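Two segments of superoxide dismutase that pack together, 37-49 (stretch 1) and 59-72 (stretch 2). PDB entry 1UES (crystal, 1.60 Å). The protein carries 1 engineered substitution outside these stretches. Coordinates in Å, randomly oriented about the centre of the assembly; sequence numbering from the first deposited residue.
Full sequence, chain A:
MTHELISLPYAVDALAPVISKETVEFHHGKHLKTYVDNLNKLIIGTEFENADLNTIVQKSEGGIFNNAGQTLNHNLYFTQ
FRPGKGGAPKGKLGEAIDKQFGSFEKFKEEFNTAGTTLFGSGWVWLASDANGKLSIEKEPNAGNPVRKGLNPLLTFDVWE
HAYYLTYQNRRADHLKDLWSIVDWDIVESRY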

ATOM      1  N   ASP A  37     -14.233  -3.553 -12.355  1.00 23.62           N
ATOM      2  CA  ASP A  37     -15.572  -3.937 -11.884  1.00 24.33           C
ATOM      3  C   ASP A  37     -16.147  -2.912 -10.897  1.00 24.34           C
ATOM      4  O   ASP A  37     -17.325  -2.501 -10.997  1.00 24.00           O
ATOM      5  N   ASN A  38     -15.323  -2.465  -9.949  1.00 24.30           N
ATOM      6  CA  ASN A  38     -15.788  -1.489  -8.975  1.00 24.43           C
ATOM      7  C   ASN A  38     -16.089  -0.176  -9.669  1.00 24.08           C
ATOM      8  O   ASN A  38     -17.061   0.492  -9.346  1.00 23.70           O
ATOM      9  N   LEU A  39     -15.255   0.203 -10.637  1.00 23.38           N
ATOM     10  CA  LEU A  39     -15.493   1.461 -11.314  1.00 23.21           C
ATOM     11  C   LEU A  39     -16.833   1.367 -12.048  1.00 23.43           C
ATOM     12  O   LEU A  39     -17.633   2.279 -11.971  1.00 23.36           O
ATOM     13  N   ASN A  40     -17.072   0.246 -12.724  1.00 22.93           N
ATOM     14  CA  ASN A  40     -18.318   0.092 -13.472  1.00 23.62           C
ATOM     15  C   ASN A  40     -19.540   0.165 -12.563  1.00 23.68           C
ATOM     16  O   ASN A  40     -20.587   0.655 -12.967  1.00 23.98           O
ATOM     17  N   LYS A  41     -19.421  -0.321 -11.331  1.00 23.77           N
ATOM     18  CA  LYS A  41     -20.564  -0.262 -10.429  1.00 24.37           C
ATOM     19  C   LYS A  41     -20.772   1.120  -9.840  1.00 24.32           C
ATOM     20  O   LYS A  41     -21.911   1.611  -9.723  1.00 24.61           O
ATOM     21  N   LEU A  42     -19.675   1.742  -9.430  1.00 24.26           N
ATOM     22  CA  LEU A  42     -19.780   3.038  -8.803  1.00 24.45           C
ATOM     23  C   LEU A  42     -20.208   4.193  -9.681  1.00 24.72           C
ATOM     24  O   LEU A  42     -20.715   5.201  -9.163  1.00 24.72           O
ATOM     25  N   ILE A  43     -20.034   4.086 -10.991  1.00 25.17           N
ATOM     26  CA  ILE A  43     -20.419   5.220 -11.824  1.00 25.39           C
ATOM     27  C   ILE A  43     -21.881   5.210 -12.214  1.00 25.36           C
ATOM     28  O   ILE A  43     -22.396   6.207 -12.722  1.00 25.48           O
ATOM     29  N   ILE A  44     -22.556   4.094 -11.976  1.00 25.10           N
ATOM     30  CA  ILE A  44     -23.982   4.027 -12.282  1.00 25.41           C
ATOM     31  C   ILE A  44     -24.715   5.065 -11.417  1.00 25.68           C
ATOM     32  O   ILE A  44     -24.548   5.098 -10.188  1.00 25.42           O
ATOM     33  N   GLY A  45     -25.516   5.911 -12.056  1.00 25.97           N
ATOM     34  CA  GLY A  45     -26.275   6.902 -11.309  1.00 26.17           C
ATOM     35  C   GLY A  45     -25.527   8.186 -11.026  1.00 26.44           C
ATOM     36  O   GLY A  45     -26.004   9.020 -10.261  1.00 26.89           O
ATOM     37  N   THR A  46     -24.345   8.341 -11.625  1.00 26.06           N
ATOM     38  CA  THR A  46     -23.562   9.556 -11.435  1.00 26.24           C
ATOM     39  C   THR A  46     -23.366  10.255 -12.779  1.00 26.36           C
ATOM     40  O   THR A  46     -23.738   9.735 -13.826  1.00 25.86           O
ATOM     41  N   GLU A  47     -22.753  11.440 -12.756  1.00 26.97           N
ATOM     42  CA  GLU A  47     -22.491  12.174 -13.997  1.00 27.99           C
ATOM     43  C   GLU A  47     -21.428  11.508 -14.889  1.00 28.33           C
ATOM     44  O   GLU A  47     -21.163  11.967 -16.009  1.00 28.29           O
ATOM     45  N   PHE A  48     -20.816  10.430 -14.399  1.00 28.89           N
ATOM     46  CA  PHE A  48     -19.783   9.729 -15.152  1.00 29.72           C
ATOM     47  C   PHE A  48     -20.284   8.479 -15.874  1.00 30.55           C
ATOM     48  O   PHE A  48     -19.492   7.734 -16.456  1.00 30.50           O
ATOM     49  N   GLU A  49     -21.598   8.275 -15.853  1.00 31.63           N
ATOM     50  CA  GLU A  49     -22.218   7.118 -16.487  1.00 32.87           C
ATOM     51  C   GLU A  49     -21.751   6.859 -17.899  1.00 33.34           C
ATOM     52  O   GLU A  49     -21.459   5.712 -18.268  1.00 33.82           O
ATOM     53  N   LYS A  59     -11.990  14.489 -13.363  1.00 31.26           N
ATOM     54  CA  LYS A  59     -13.038  15.146 -12.579  1.00 31.84           C
ATOM     55  C   LYS A  59     -13.575  14.489 -11.320  1.00 31.53           C
ATOM     56  O   LYS A  59     -14.076  15.172 -10.425  1.00 31.76           O
ATOM     57  N   SER A  60     -13.522  13.170 -11.243  1.00 31.07           N
ATOM     58  CA  SER A  60     -14.086  12.505 -10.087  1.00 30.78           C
ATOM     59  C   SER A  60     -13.311  12.609  -8.793  1.00 30.90           C
ATOM     60  O   SER A  60     -12.175  13.085  -8.759  1.00 30.94           O
ATOM     61  N   GLU A  61     -13.948  12.137  -7.728  1.00 30.98           N
ATOM     62  CA  GLU A  61     -13.360  12.128  -6.394  1.00 31.12           C
ATOM     63  C   GLU A  61     -13.754  10.848  -5.655  1.00 30.57           C
ATOM     64  O   GLU A  61     -14.455   9.992  -6.206  1.00 30.26           O
ATOM     65  N   GLY A  62     -13.292  10.710  -4.416  1.00 29.90           N
ATOM     66  CA  GLY A  62     -13.643   9.559  -3.607  1.00 29.05           C
ATOM     67  C   GLY A  62     -13.395   8.174  -4.200  1.00 28.42           C
ATOM     68  O   GLY A  62     -12.377   7.951  -4.848  1.00 28.27           O
ATOM     69  N   GLY A  63     -14.346   7.265  -3.980  1.00 27.62           N
ATOM     70  CA  GLY A  63     -14.229   5.892  -4.459  1.00 26.62           C
ATOM     71  C   GLY A  63     -14.163   5.787  -5.975  1.00 26.04           C
ATOM     72  O   GLY A  63     -13.448   4.938  -6.520  1.00 26.25           O
ATOM     73  N   ILE A  64     -14.943   6.624  -6.652  1.00 25.24           N
ATOM     74  CA  ILE A  64     -14.948   6.634  -8.101  1.00 24.37           C
ATOM     75  C   ILE A  64     -13.563   7.017  -8.587  1.00 24.28           C
ATOM     76  O   ILE A  64     -12.999   6.324  -9.439  1.00 23.90           O
ATOM     77  N   PHE A  65     -12.985   8.071  -8.017  1.00 23.88           N
ATOM     78  CA  PHE A  65     -11.664   8.443  -8.450  1.00 23.82           C
ATOM     79  C   PHE A  65     -10.658   7.332  -8.159  1.00 23.45           C
ATOM     80  O   PHE A  65      -9.813   7.057  -8.988  1.00 23.36           O
ATOM     81  N   ASN A  66     -10.729   6.724  -6.977  1.00 23.33           N
ATOM     82  CA  ASN A  66      -9.768   5.660  -6.641  1.00 23.59           C
ATOM     83  C   ASN A  66      -9.781   4.531  -7.668  1.00 23.36           C
ATOM     84  O   ASN A  66      -8.716   4.017  -8.069  1.00 22.95           O
ATOM     85  N   ASN A  67     -10.967   4.145  -8.136  1.00 23.06           N
ATOM     86  CA  ASN A  67     -10.997   3.061  -9.100  1.00 22.48           C
ATOM     87  C   ASN A  67     -10.677   3.518 -10.505  1.00 22.35           C
ATOM     88  O   ASN A  67     -10.028   2.804 -11.249  1.00 21.72           O
ATOM     89  N   ALA A  68     -11.076   4.742 -10.839  1.00 21.93           N
ATOM     90  CA  ALA A  68     -10.795   5.298 -12.170  1.00 21.89           C
ATOM     91  C   ALA A  68      -9.282   5.498 -12.322  1.00 21.90           C
ATOM     92  O   ALA A  68      -8.685   5.072 -13.326  1.00 22.03           O
ATOM     93  N   GLY A  69      -8.684   6.170 -11.328  1.00 21.53           N
ATOM     94  CA  GLY A  69      -7.262   6.445 -11.343  1.00 21.69           C
ATOM     95  C   GLY A  69      -6.487   5.152 -11.439  1.00 21.79           C
ATOM     96  O   GLY A  69      -5.554   5.081 -12.228  1.00 21.44           O
ATOM     97  N   GLN A  70      -6.899   4.137 -10.675  1.00 21.47           N
ATOM     98  CA  GLN A  70      -6.201   2.846 -10.723  1.00 21.73           C
ATOM     99  C   GLN A  70      -6.363   2.191 -12.089  1.00 21.80           C
ATOM    100  O   GLN A  70      -5.403   1.610 -12.608  1.00 22.06           O
ATOM    101  N   THR A  71      -7.552   2.280 -12.688  1.00 21.21           N
ATOM    102  CA  THR A  71      -7.743   1.685 -13.998  1.00 20.93           C
ATOM    103  C   THR A  71      -6.837   2.364 -15.008  1.00 20.84           C
ATOM    104  O   THR A  71      -6.106   1.711 -15.731  1.00 20.70           O
ATOM    105  N   LEU A  72      -6.837   3.688 -15.026  1.00 20.47           N
ATOM    106  CA  LEU A  72      -5.989   4.377 -15.972  1.00 20.77           C
ATOM    107  C   LEU A  72      -4.497   4.112 -15.737  1.00 20.56           C
ATOM    108  O   LEU A  72      -3.745   3.876 -16.682  1.00 20.57           O
TER

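What does Ile 64 do at the centre of this contact? It has the largest covered area, although its CA-to-CB bond points sideways. With chi1 m and chi2 t, the end of the side chain comes nearer stretch 1: Ile 64 CG1 lies 3.7 Å from Leu 42 CB, and Ile 64 CD1 lies 3.8 Å from Thr 46 CG2. Ile 64 CG2 meets Ile 43 CG2 at 4.1 Å and Phe 48 CD2 at 4.2 Å.

How does Leu 39 fit against the second helix? It points toward that helix in the t, p rotamer, a knob in the hole formed by Ile 64, Asn 67, Ala 68 and Thr 71. Leu 39 CD1 is 4.1 Å from Ala 68 CB, while Leu 39 CB packs 3.9 Å from Asn 67 CB.

What does the Phe 48 ring cover? Its CA-to-CB bond points toward stretch 2, and with chi1 m the ring lies against Ser 60 and Lys 59. Phe 48 CE2 lies 3.5 Å from Ser 60 CB. Lys 59 CB lies at the ring edge, 3.8 Å from Phe 48 CE1.

Where are the polar groups satisfied? No hydrogen bond crosses between the stretches; the contacts described here are van der Waals packing. Asn 67 ND2 instead donates to Gly 63 O (2.9 Å) within its own helix, with Leu 42 CD1 3.3 Å from that ND2. In stretch 1, Thr 46 OG1 donates a hydrogen bond to Ile 43 O (2.8 Å), across the type II turn from Ile 43 to Thr 46.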

ATOM      1  CB  ASP A  37     -15.523  -5.319 -11.234  1.00 24.94           C
ATOM      2  CG  ASP A  37     -15.296  -6.441 -12.235  1.00 25.68           C
ATOM      3  OD1 ASP A  37     -15.379  -6.206 -13.477  1.00 26.32           O
ATOM      4  OD2 ASP A  37     -15.008  -7.575 -11.771  1.00 26.43           O
ATOM      5  CB  ASN A  38     -14.721  -1.247  -7.901  1.00 25.20           C
ATOM      6  CG  ASN A  38     -14.561  -2.427  -6.948  1.00 25.97           C
ATOM      7  OD1 ASN A  38     -15.382  -3.369  -6.935  1.00 26.65           O
ATOM      8  ND2 ASN A  38     -13.495  -2.379  -6.132  1.00 26.20           N
ATOM      9  CB  LEU A  39     -14.373   1.745 -12.319  1.00 23.17           C
ATOM     10  CG  LEU A  39     -14.639   2.933 -13.238  1.00 23.26           C
ATOM     11  CD1 LEU A  39     -14.788   4.183 -12.396  1.00 23.05           C
ATOM     12  CD2 LEU A  39     -13.486   3.062 -14.240  1.00 23.43           C
ATOM     13  CB  ASN A  40     -18.310  -1.226 -14.250  1.00 23.29           C
ATOM     14  CG  ASN A  40     -17.504  -1.131 -15.543  1.00 23.57           C
ATOM     15  OD1 ASN A  40     -17.374  -0.073 -16.133  1.00 23.83           O
ATOM     16  ND2 ASN A  40     -16.946  -2.261 -15.973  1.00 23.33           N
ATOM     17  CB  LYS A  41     -20.406  -1.217  -9.265  1.00 24.93           C
ATOM     18  CG  LYS A  41     -20.427  -2.663  -9.636  1.00 26.18           C
ATOM     19  CD  LYS A  41     -20.215  -3.461  -8.380  1.00 27.23           C
ATOM     20  CE  LYS A  41     -20.112  -4.934  -8.644  1.00 28.00           C
ATOM     21  NZ  LYS A  41     -19.724  -5.613  -7.383  1.00 28.89           N
ATOM     22  CB  LEU A  42     -18.473   3.406  -8.097  1.00 24.65           C
ATOM     23  CG  LEU A  42     -17.986   2.516  -6.956  1.00 24.65           C
ATOM     24  CD1 LEU A  42     -16.539   2.888  -6.671  1.00 24.56           C
ATOM     25  CD2 LEU A  42     -18.857   2.670  -5.724  1.00 24.95           C
ATOM     26  CB  ILE A  43     -19.565   5.343 -13.093  1.00 25.70           C
ATOM     27  CG1 ILE A  43     -19.647   4.065 -13.933  1.00 25.90           C
ATOM     28  CG2 ILE A  43     -18.127   5.658 -12.688  1.00 25.85           C
ATOM     29  CD1 ILE A  43     -18.744   4.110 -15.192  1.00 26.29           C
ATOM     30  CB  ILE A  44     -24.557   2.632 -11.947  1.00 25.36           C
ATOM     31  CG1 ILE A  44     -23.947   1.587 -12.876  1.00 25.52           C
ATOM     32  CG2 ILE A  44     -26.082   2.661 -12.041  1.00 25.61           C
ATOM     33  CD1 ILE A  44     -24.115   0.176 -12.370  1.00 26.18           C
ATOM     34  CB  THR A  46     -22.161   9.228 -10.904  1.00 26.07           C
ATOM     35  OG1 THR A  46     -21.385   8.678 -11.972  1.00 25.83           O
ATOM     36  CG2 THR A  46     -22.222   8.256  -9.759  1.00 26.52           C
ATOM     37  CB  GLU A  47     -22.034  13.601 -13.663  1.00 28.47           C
ATOM     38  CG  GLU A  47     -20.626  13.661 -13.067  1.00 29.59           C
ATOM     39  CD  GLU A  47     -20.360  14.975 -12.356  1.00 30.23           C
ATOM     40  OE1 GLU A  47     -20.952  15.187 -11.283  1.00 30.17           O
ATOM     41  OE2 GLU A  47     -19.563  15.781 -12.875  1.00 31.17           O
ATOM     42  CB  PHE A  48     -18.651   9.336 -14.214  1.00 29.16           C
ATOM     43  CG  PHE A  48     -18.033  10.501 -13.510  1.00 29.09           C
ATOM     44  CD1 PHE A  48     -17.323  11.457 -14.237  1.00 29.20           C
ATOM     45  CD2 PHE A  48     -18.176  10.657 -12.136  1.00 29.04           C
ATOM     46  CE1 PHE A  48     -16.761  12.559 -13.600  1.00 29.43           C
ATOM     47  CE2 PHE A  48     -17.611  11.767 -11.483  1.00 29.37           C
ATOM     48  CZ  PHE A  48     -16.904  12.716 -12.221  1.00 29.39           C
ATOM     49  CB  GLU A  49     -23.736   7.287 -16.514  1.00 33.50           C
ATOM     50  CG  GLU A  49     -24.393   6.971 -15.228  1.00 34.37           C
ATOM     51  CD  GLU A  49     -25.906   6.893 -15.353  1.00 34.94           C
ATOM     52  OE1 GLU A  49     -26.506   7.586 -16.223  1.00 35.58           O
ATOM     53  OE2 GLU A  49     -26.501   6.129 -14.570  1.00 35.43           O
ATOM     54  CB  LYS A  59     -14.254  15.426 -13.472  1.00 32.57           C
ATOM     55  CG  LYS A  59     -13.976  15.909 -14.901  1.00 33.66           C
ATOM     56  CD  LYS A  59     -15.259  15.783 -15.746  1.00 34.64           C
ATOM     57  CE  LYS A  59     -15.657  17.097 -16.384  1.00 35.07           C
ATOM     58  NZ  LYS A  59     -15.375  17.104 -17.854  1.00 35.65           N
ATOM     59  CB  SER A  60     -14.336  11.032 -10.410  1.00 30.32           C
ATOM     60  OG  SER A  60     -13.122  10.310 -10.449  1.00 30.42           O
ATOM     61  CB  GLU A  61     -13.841  13.356  -5.602  1.00 32.49           C
ATOM     62  CG  GLU A  61     -12.685  14.172  -5.028  1.00 34.44           C
ATOM     63  CD  GLU A  61     -12.576  15.562  -5.630  1.00 35.38           C
ATOM     64  OE1 GLU A  61     -11.897  15.735  -6.680  1.00 36.25           O
ATOM     65  OE2 GLU A  61     -13.166  16.500  -5.041  1.00 36.55           O
ATOM     66  CB  ILE A  64     -16.021   7.597  -8.639  1.00 24.34           C
ATOM     67  CG1 ILE A  64     -17.383   6.967  -8.389  1.00 24.32           C
ATOM     68  CG2 ILE A  64     -15.819   7.842 -10.128  1.00 23.90           C
ATOM     69  CD1 ILE A  64     -18.559   7.883  -8.703  1.00 24.77           C
ATOM     70  CB  PHE A  65     -11.145   9.707  -7.780  1.00 23.86           C
ATOM     71  CG  PHE A  65      -9.723  10.013  -8.160  1.00 24.22           C
ATOM     72  CD1 PHE A  65      -9.424  10.542  -9.419  1.00 24.16           C
ATOM     73  CD2 PHE A  65      -8.669   9.683  -7.315  1.00 24.10           C
ATOM     74  CE1 PHE A  65      -8.098  10.724  -9.821  1.00 24.67           C
ATOM     75  CE2 PHE A  65      -7.353   9.867  -7.711  1.00 24.17           C
ATOM     76  CZ  PHE A  65      -7.064  10.384  -8.968  1.00 24.26           C
ATOM     77  CB  ASN A  66     -10.046   5.105  -5.224  1.00 24.11           C
ATOM     78  CG  ASN A  66      -9.694   6.105  -4.129  1.00 24.94           C
ATOM     79  OD1 ASN A  66      -8.917   7.031  -4.365  1.00 25.33           O
ATOM     80  ND2 ASN A  66     -10.276   5.931  -2.923  1.00 25.21           N
ATOM     81  CB  ASN A  67     -12.332   2.328  -9.033  1.00 22.77           C
ATOM     82  CG  ASN A  67     -12.477   1.553  -7.744  1.00 22.94           C
ATOM     83  OD1 ASN A  67     -11.834   0.505  -7.570  1.00 23.39           O
ATOM     84  ND2 ASN A  67     -13.321   2.037  -6.835  1.00 22.96           N
ATOM     85  CB  ALA A  68     -11.515   6.665 -12.334  1.00 22.51           C
ATOM     86  CB  GLN A  70      -6.697   1.915  -9.613  1.00 22.13           C
ATOM     87  CG  GLN A  70      -6.112   2.245  -8.222  1.00 22.56           C
ATOM     88  CD  GLN A  70      -4.571   2.223  -8.188  1.00 22.79           C
ATOM     89  OE1 GLN A  70      -3.918   3.159  -8.651  1.00 23.35           O
ATOM     90  NE2 GLN A  70      -4.001   1.160  -7.633  1.00 22.95           N
ATOM     91  CB  THR A  71      -9.211   1.760 -14.460  1.00 20.68           C
ATOM     92  OG1 THR A  71     -10.007   1.032 -13.539  1.00 20.34           O
ATOM     93  CG2 THR A  71      -9.399   1.126 -15.813  1.00 20.97           C
ATOM     94  CB  LEU A  72      -6.270   5.880 -15.907  1.00 21.30           C
ATOM     95  CG  LEU A  72      -5.327   6.679 -16.796  1.00 21.75           C
ATOM     96  CD1 LEU A  72      -5.538   6.296 -18.246  1.00 22.45           C
ATOM     97  CD2 LEU A  72      -5.546   8.178 -16.576  1.00 22.26           C
TER